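Local coordinates for protein cystathionine beta-lyases/cystathionine gamma-synthases (Corynebacterium glutamicum, PDB 5X5H) that probably makes L,L-cystathionine from O-succinyl-L-homoserine and L-cysteine with pyridoxal 5'-phosphate as cofactor, a step of methionine biosynthesis, at residues Val61-Thr66 with Gly76-Ser81; Ala69-Lys74 with Leu216-Asp221. All coordinates share one frame; numbering follows the deposited sequence.

Interaction 1 of 2, residues Val61-Thr66 with Gly76-Ser81; sequences VALEQT and GRAFSS. With PLP (pyridoxal-5'-phosphate), chain B.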
loop_
_atom_site.group_PDB
_atom_site.type_symbol
_atom_site.label_atom_id
_atom_site.label_comp_id
_atom_site.label_asym_id
_atom_site.label_seq_id
_atom_site.Cartn_x
_atom_site.Cartn_y
_atom_site.Cartn_z
ATOM N N VAL A 61 4.457 0.379 16.479
ATOM C CA VAL A 61 5.156 0.944 17.659
ATOM C C VAL A 61 5.867 2.234 17.295
ATOM O O VAL A 61 5.872 3.197 18.080
ATOM C CB VAL A 61 6.108 -0.110 18.266
ATOM C CG1 VAL A 61 7.007 0.553 19.306
ATOM C CG2 VAL A 61 5.279 -1.192 18.887
ATOM N N ALA A 62 6.382 2.369 16.078
ATOM C CA ALA A 62 6.986 3.646 15.644
ATOM C C ALA A 62 6.008 4.796 15.736
ATOM O O ALA A 62 6.326 5.894 16.255
ATOM C CB ALA A 62 7.655 3.537 14.268
ATOM N N LEU A 63 4.806 4.562 15.237
ATOM C CA LEU A 63 3.733 5.568 15.356
ATOM C C LEU A 63 3.383 5.931 16.791
ATOM O O LEU A 63 3.347 7.135 17.174
ATOM C CB LEU A 63 2.510 5.119 14.614
ATOM C CG LEU A 63 1.248 5.966 14.814
ATOM C CD1 LEU A 63 1.408 7.404 14.339
ATOM C CD2 LEU A 63 0.064 5.293 14.231
ATOM N N GLU A 64 3.194 4.901 17.584
ATOM C CA GLU A 64 2.862 5.049 19.004
ATOM C C GLU A 64 3.852 5.870 19.746
ATOM O O GLU A 64 3.546 6.831 20.502
ATOM C CB GLU A 64 2.808 3.649 19.671
ATOM C CG GLU A 64 1.604 2.857 19.211
ATOM C CD GLU A 64 1.514 1.412 19.744
ATOM O OE1 GLU A 64 2.577 0.867 20.230
ATOM O OE2 GLU A 64 0.427 0.782 19.647
ATOM N N GLN A 65 5.142 5.617 19.519
ATOM C CA GLN A 65 6.210 6.324 20.208
ATOM C C GLN A 65 6.300 7.750 19.784
ATOM O O GLN A 65 6.671 8.639 20.546
ATOM C CB GLN A 65 7.540 5.570 20.016
ATOM C CG GLN A 65 7.548 4.230 20.728
ATOM C CD GLN A 65 7.453 4.310 22.190
ATOM O OE1 GLN A 65 6.465 3.902 22.847
ATOM N NE2 GLN A 65 8.440 4.980 22.772
ATOM N N THR A 66 5.979 8.056 18.527
ATOM C CA THR A 66 6.017 9.374 17.983
ATOM C C THR A 66 4.926 10.203 18.678
ATOM O O THR A 66 5.164 11.283 19.187
ATOM C CB THR A 66 5.868 9.439 16.494
ATOM O OG1 THR A 66 6.812 8.603 15.822
ATOM C CG2 THR A 66 6.084 10.842 15.985
ATOM N N GLY A 76 2.298 5.196 24.638
ATOM C CA GLY A 76 1.312 5.343 23.632
ATOM C C GLY A 76 0.881 4.032 23.051
ATOM O O GLY A 76 1.693 3.142 22.842
ATOM N N ARG A 77 -0.415 3.863 22.717
ATOM C CA ARG A 77 -0.893 2.676 22.051
ATOM C C ARG A 77 -1.932 3.032 21.018
ATOM O O ARG A 77 -2.804 3.900 21.300
ATOM C CB ARG A 77 -1.465 1.638 22.986
ATOM C CG ARG A 77 -0.500 1.143 24.124
ATOM C CD ARG A 77 0.567 0.215 23.577
ATOM N NE ARG A 77 1.538 -0.078 24.641
ATOM C CZ ARG A 77 2.647 -0.779 24.505
ATOM N NH1 ARG A 77 2.916 -1.343 23.370
ATOM N NH2 ARG A 77 3.464 -0.912 25.533
ATOM N N ALA A 78 -1.848 2.426 19.827
ATOM C CA ALA A 78 -2.679 2.712 18.680
ATOM C C ALA A 78 -3.714 1.690 18.458
ATOM O O ALA A 78 -3.639 0.507 18.764
ATOM C CB ALA A 78 -1.844 2.861 17.441
ATOM N N PHE A 79 -4.826 2.163 17.862
ATOM C CA PHE A 79 -6.029 1.423 17.644
ATOM C C PHE A 79 -6.609 1.694 16.229
ATOM O O PHE A 79 -6.247 2.694 15.615
ATOM C CB PHE A 79 -7.094 1.736 18.719
ATOM C CG PHE A 79 -6.597 1.391 20.114
ATOM C CD1 PHE A 79 -6.615 0.114 20.560
ATOM C CD2 PHE A 79 -5.924 2.345 20.881
ATOM C CE1 PHE A 79 -6.119 -0.252 21.819
ATOM C CE2 PHE A 79 -5.431 2.059 22.118
ATOM C CZ PHE A 79 -5.480 0.751 22.558
ATOM N N SER A 80 -7.583 0.858 15.829
ATOM C CA SER A 80 -8.129 0.921 14.506
ATOM C C SER A 80 -8.906 2.234 14.223
ATOM O O SER A 80 -9.147 2.528 13.043
ATOM C CB SER A 80 -9.201 -0.177 14.320
ATOM O OG SER A 80 -8.749 -1.393 14.696
ATOM N N SER A 81 -9.390 2.936 15.261
ATOM C CA SER A 81 -10.176 4.168 15.073
ATOM C C SER A 81 -10.128 4.878 16.396
ATOM O O SER A 81 -9.824 4.339 17.454
ATOM C CB SER A 81 -11.602 3.883 14.573
ATOM O OG SER A 81 -12.307 3.196 15.660
HETATM N N1 PLP B . -13.412 12.391 18.959
HETATM C C2 PLP B . -13.574 13.462 18.213
HETATM C C2A PLP B . -13.413 14.784 18.884
HETATM C C3 PLP B . -13.700 13.337 16.869
HETATM O O3 PLP B . -13.841 14.422 16.034
HETATM C C4 PLP B . -13.752 12.078 16.247
HETATM C C4A PLP B . -13.914 11.978 14.786
HETATM C C5 PLP B . -13.746 10.929 17.075
HETATM C C6 PLP B . -13.556 11.158 18.427
HETATM C C5A PLP B . -13.920 9.503 16.557
HETATM O O4P PLP B . -12.733 9.050 15.822
HETATM P P PLP B . -12.879 8.021 14.625
HETATM O O1P PLP B . -13.802 8.647 13.599
HETATM O O2P PLP B . -11.420 7.905 14.229
HETATM O O3P PLP B . -13.417 6.708 15.198
HETATM O O HOH W 1 1.822 -1.823 20.675
HETATM O O HOH W 2 4.354 1.800 22.199
#

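Interaction 2 of 2, residues Ala69-Lys74 with Leu216-Asp221; sequences ALEGAK and LVVTND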
loop_
_atom_site.group_PDB
_atom_site.type_symbol
_atom_site.label_atom_id
_atom_site.label_comp_id
_atom_site.label_asym_id
_atom_site.label_seq_id
_atom_site.Cartn_x
_atom_site.Cartn_y
_atom_site.Cartn_z
ATOM N N ALA A 69 5.661 10.974 22.285
ATOM C CA ALA A 69 6.659 12.018 22.482
ATOM C C ALA A 69 6.049 13.369 22.293
ATOM O O ALA A 69 6.345 14.344 23.051
ATOM C CB ALA A 69 7.836 11.851 21.507
ATOM N N LEU A 70 5.137 13.554 21.315
ATOM C CA LEU A 70 4.524 14.869 20.991
ATOM C C LEU A 70 3.591 15.314 22.113
ATOM O O LEU A 70 3.347 16.532 22.136
ATOM C CB LEU A 70 3.808 14.744 19.702
ATOM C CG LEU A 70 4.703 14.502 18.457
ATOM C CD1 LEU A 70 3.852 14.292 17.294
ATOM C CD2 LEU A 70 5.758 15.532 18.299
ATOM N N GLU A 71 3.110 14.399 22.936
ATOM C CA GLU A 71 2.238 14.723 24.098
ATOM C C GLU A 71 2.969 14.839 25.401
ATOM O O GLU A 71 2.360 15.039 26.427
ATOM C CB GLU A 71 1.094 13.718 24.157
ATOM C CG GLU A 71 0.069 13.886 23.063
ATOM C CD GLU A 71 -0.965 14.974 23.351
ATOM O OE1 GLU A 71 -0.777 15.897 24.188
ATOM O OE2 GLU A 71 -1.960 15.096 22.555
ATOM N N GLY A 72 4.293 14.665 25.361
ATOM C CA GLY A 72 5.013 14.628 26.613
ATOM C C GLY A 72 4.754 13.407 27.430
ATOM O O GLY A 72 4.723 13.396 28.700
ATOM N N ALA A 73 4.435 12.276 26.783
ATOM C CA ALA A 73 4.044 11.026 27.348
ATOM C C ALA A 73 5.137 9.955 27.235
ATOM O O ALA A 73 5.757 9.888 26.133
ATOM C CB ALA A 73 2.744 10.507 26.694
ATOM N N LYS A 74 5.312 9.118 28.217
ATOM C CA LYS A 74 6.214 7.967 28.070
ATOM C C LYS A 74 5.583 6.863 27.235
ATOM O O LYS A 74 6.277 6.140 26.507
ATOM C CB LYS A 74 6.526 7.367 29.450
ATOM C CG LYS A 74 7.318 8.306 30.352
ATOM C CD LYS A 74 7.434 7.748 31.789
ATOM C CE LYS A 74 7.695 8.877 32.773
ATOM N NZ LYS A 74 8.301 8.305 34.001
ATOM N N LEU A 216 -5.506 6.693 19.022
ATOM C CA LEU A 216 -4.333 6.529 19.802
ATOM C C LEU A 216 -4.568 7.048 21.189
ATOM O O LEU A 216 -5.257 8.067 21.350
ATOM C CB LEU A 216 -3.176 7.197 19.103
ATOM C CG LEU A 216 -1.739 6.572 19.229
ATOM C CD1 LEU A 216 -0.950 6.775 18.007
ATOM C CD2 LEU A 216 -1.017 7.022 20.496
ATOM N N VAL A 217 -4.018 6.399 22.205
ATOM C CA VAL A 217 -4.098 6.780 23.617
ATOM C C VAL A 217 -2.724 6.958 24.134
ATOM O O VAL A 217 -1.874 6.069 23.907
ATOM C CB VAL A 217 -4.854 5.774 24.432
ATOM C CG1 VAL A 217 -4.944 6.233 25.895
ATOM C CG2 VAL A 217 -6.230 5.512 23.902
ATOM N N VAL A 218 -2.470 8.080 24.849
ATOM C CA VAL A 218 -1.208 8.308 25.460
ATOM C C VAL A 218 -1.349 8.541 26.992
ATOM O O VAL A 218 -2.420 9.005 27.466
ATOM C CB VAL A 218 -0.411 9.438 24.861
ATOM C CG1 VAL A 218 -0.120 9.220 23.357
ATOM C CG2 VAL A 218 -1.112 10.737 25.046
ATOM N N THR A 219 -0.302 8.205 27.739
ATOM C CA THR A 219 -0.293 8.332 29.189
ATOM C C THR A 219 1.106 8.336 29.697
ATOM O O THR A 219 1.986 7.860 29.039
ATOM C CB THR A 219 -1.102 7.181 29.731
ATOM O OG1 THR A 219 -1.265 7.279 31.208
ATOM C CG2 THR A 219 -0.549 5.819 29.513
ATOM N N ASN A 220 1.247 8.786 30.963
ATOM C CA ASN A 220 2.464 8.556 31.742
ATOM C C ASN A 220 2.341 7.495 32.758
ATOM O O ASN A 220 3.358 7.199 33.483
ATOM C CB ASN A 220 3.004 9.853 32.357
ATOM C CG ASN A 220 3.539 10.824 31.336
ATOM O OD1 ASN A 220 3.129 12.030 31.268
ATOM N ND2 ASN A 220 4.484 10.374 30.623
ATOM N N ASP A 221 1.185 6.845 32.865
ATOM C CA ASP A 221 0.946 5.749 33.844
ATOM C C ASP A 221 1.301 4.408 33.308
ATOM O O ASP A 221 0.652 3.889 32.412
ATOM C CB ASP A 221 -0.467 5.831 34.331
ATOM C CG ASP A 221 -0.874 4.734 35.332
ATOM O OD1 ASP A 221 -0.163 3.802 35.600
ATOM O OD2 ASP A 221 -1.955 4.882 35.888
#

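Interaction 1 of 2, residues Val61-Thr66 with Gly76-Ser81
The planes of the Glu-64 carboxylate and the Arg-77 guanidinium stand 84° apart: one guanidinium face has water 2 above it near the rim, water 1 lies in plane at its edge, and Glu-64 OE1 approaches obliquely. In this large domain of the type I PLP-enzyme fold, helix 58-70 packs on strand 75-79, an outermost strand of the chain's seven-stranded sheet. The direct salt bridge is long, with OE1 of Glu-64 3.9 Å from NH1 of Arg-77, and water 1 bridges the same two atoms. Water 2 links OE1 to Gly-76 O. The guanidinium's stronger partner is Asp-225. Glutamate suits this buried place because its extended chain (chi2 176°) crosses to the strand, where Ala-78 N gives OE2 a 2.8 Å bond on its anti side, somewhat out of the carboxylate plane, with an N-H...O angle of 164°. Gln-232 NE2 also bonds OE2. Gly-76, lacking a side chain, lets the backbones close in, its CA 4.9 Å from Glu-64 CA, while small Ala-78 points its methyl at the helix, CB 3.9 Å from Glu-64 CG. Beyond the strand, Ser-81 N-caps the helix that presents Gly-82 N and Met-83 N to the cofactor phosphate, and Ser-81 CB lies 3.4 Å from PLP O3P.

Interaction 2 of 2, residues Ala69-Lys74 with Leu216-Asp221
Gly-72 stops helix 58-70 in a Schellman motif, and the reversal brings the residues on either side of it, Glu-71 and Ala-73, onto the same Val-218 of strand 215-219. Its positive phi (70°) is easy for glycine, and Gly-72 N bonds back to Ala-69 O at 3.1 Å. Glu-71 does two jobs. The side chains of Glu-71 and Val-218 cross at about a right angle, with Glu-71 CB 3.8 Å from Val-218 CG2, and the bend at chi2 (-82°) then turns CD of the glutamate away from the extended course. The carboxylate belongs to a magnesium site and receives a hydrogen bond on OE2 from Asn-180 ND2, which would help fix its orientation. Val-218, branched and apolar, thus meets the aliphatic half of an acidic residue. Its CB is also 3.8 Å from Ala-73 CB, and the short alanine can approach the strand backbone as well, with CB 3.6 Å from Thr-219 O.

Toward the surface the contact turns polar. The amide of Asn-220 reaches the chain between Gly-72 O and Lys-74 N, though which way round the amide sits is doubtful. The exposed side chain of Lys-74 crosses that of Asn-220 at about a right angle, its methylenes lying against the amide. Thr-219 OG1 accepts from Asp-221 N at 3.0 Å in an ST turn, and Asp-221 sits at the N-cap of helix 222-235, its OD1 accepting weak bonds from Glu-223 N and Met-224 N.

Strand 215-219 runs between strands 75-79 and 197-201. Val-218 packs on Val-198 of the latter and Val-67 of helix 58-70, while Leu-70, in that helix's last turn, rests against helix 10-16.

Overall arrangement
Both interactions use helix 58-70 and the same sheet: interaction 1 joins the middle of the helix to strand 75-79, and interaction 2 joins its C-terminal end to the neighbouring strand 215-219. Their centres are 10 Å apart, and the two strands are probably bonded through Arg-77 N and Val-217 O, 2.9 Å apart, while Leu-63 CG packs 4.0 Å from Leu-216 CD1. Interaction 1 is buried, and a charged group is satisfied there by a backbone N-H, an amide and ordered waters. Interaction 2 is partly buried and runs from apolar packing to an exposed rim, where its polar part rests on the Asn-220 amide, whose orientation is doubtful. One leads to the cofactor phosphate, the other to a magnesium ion.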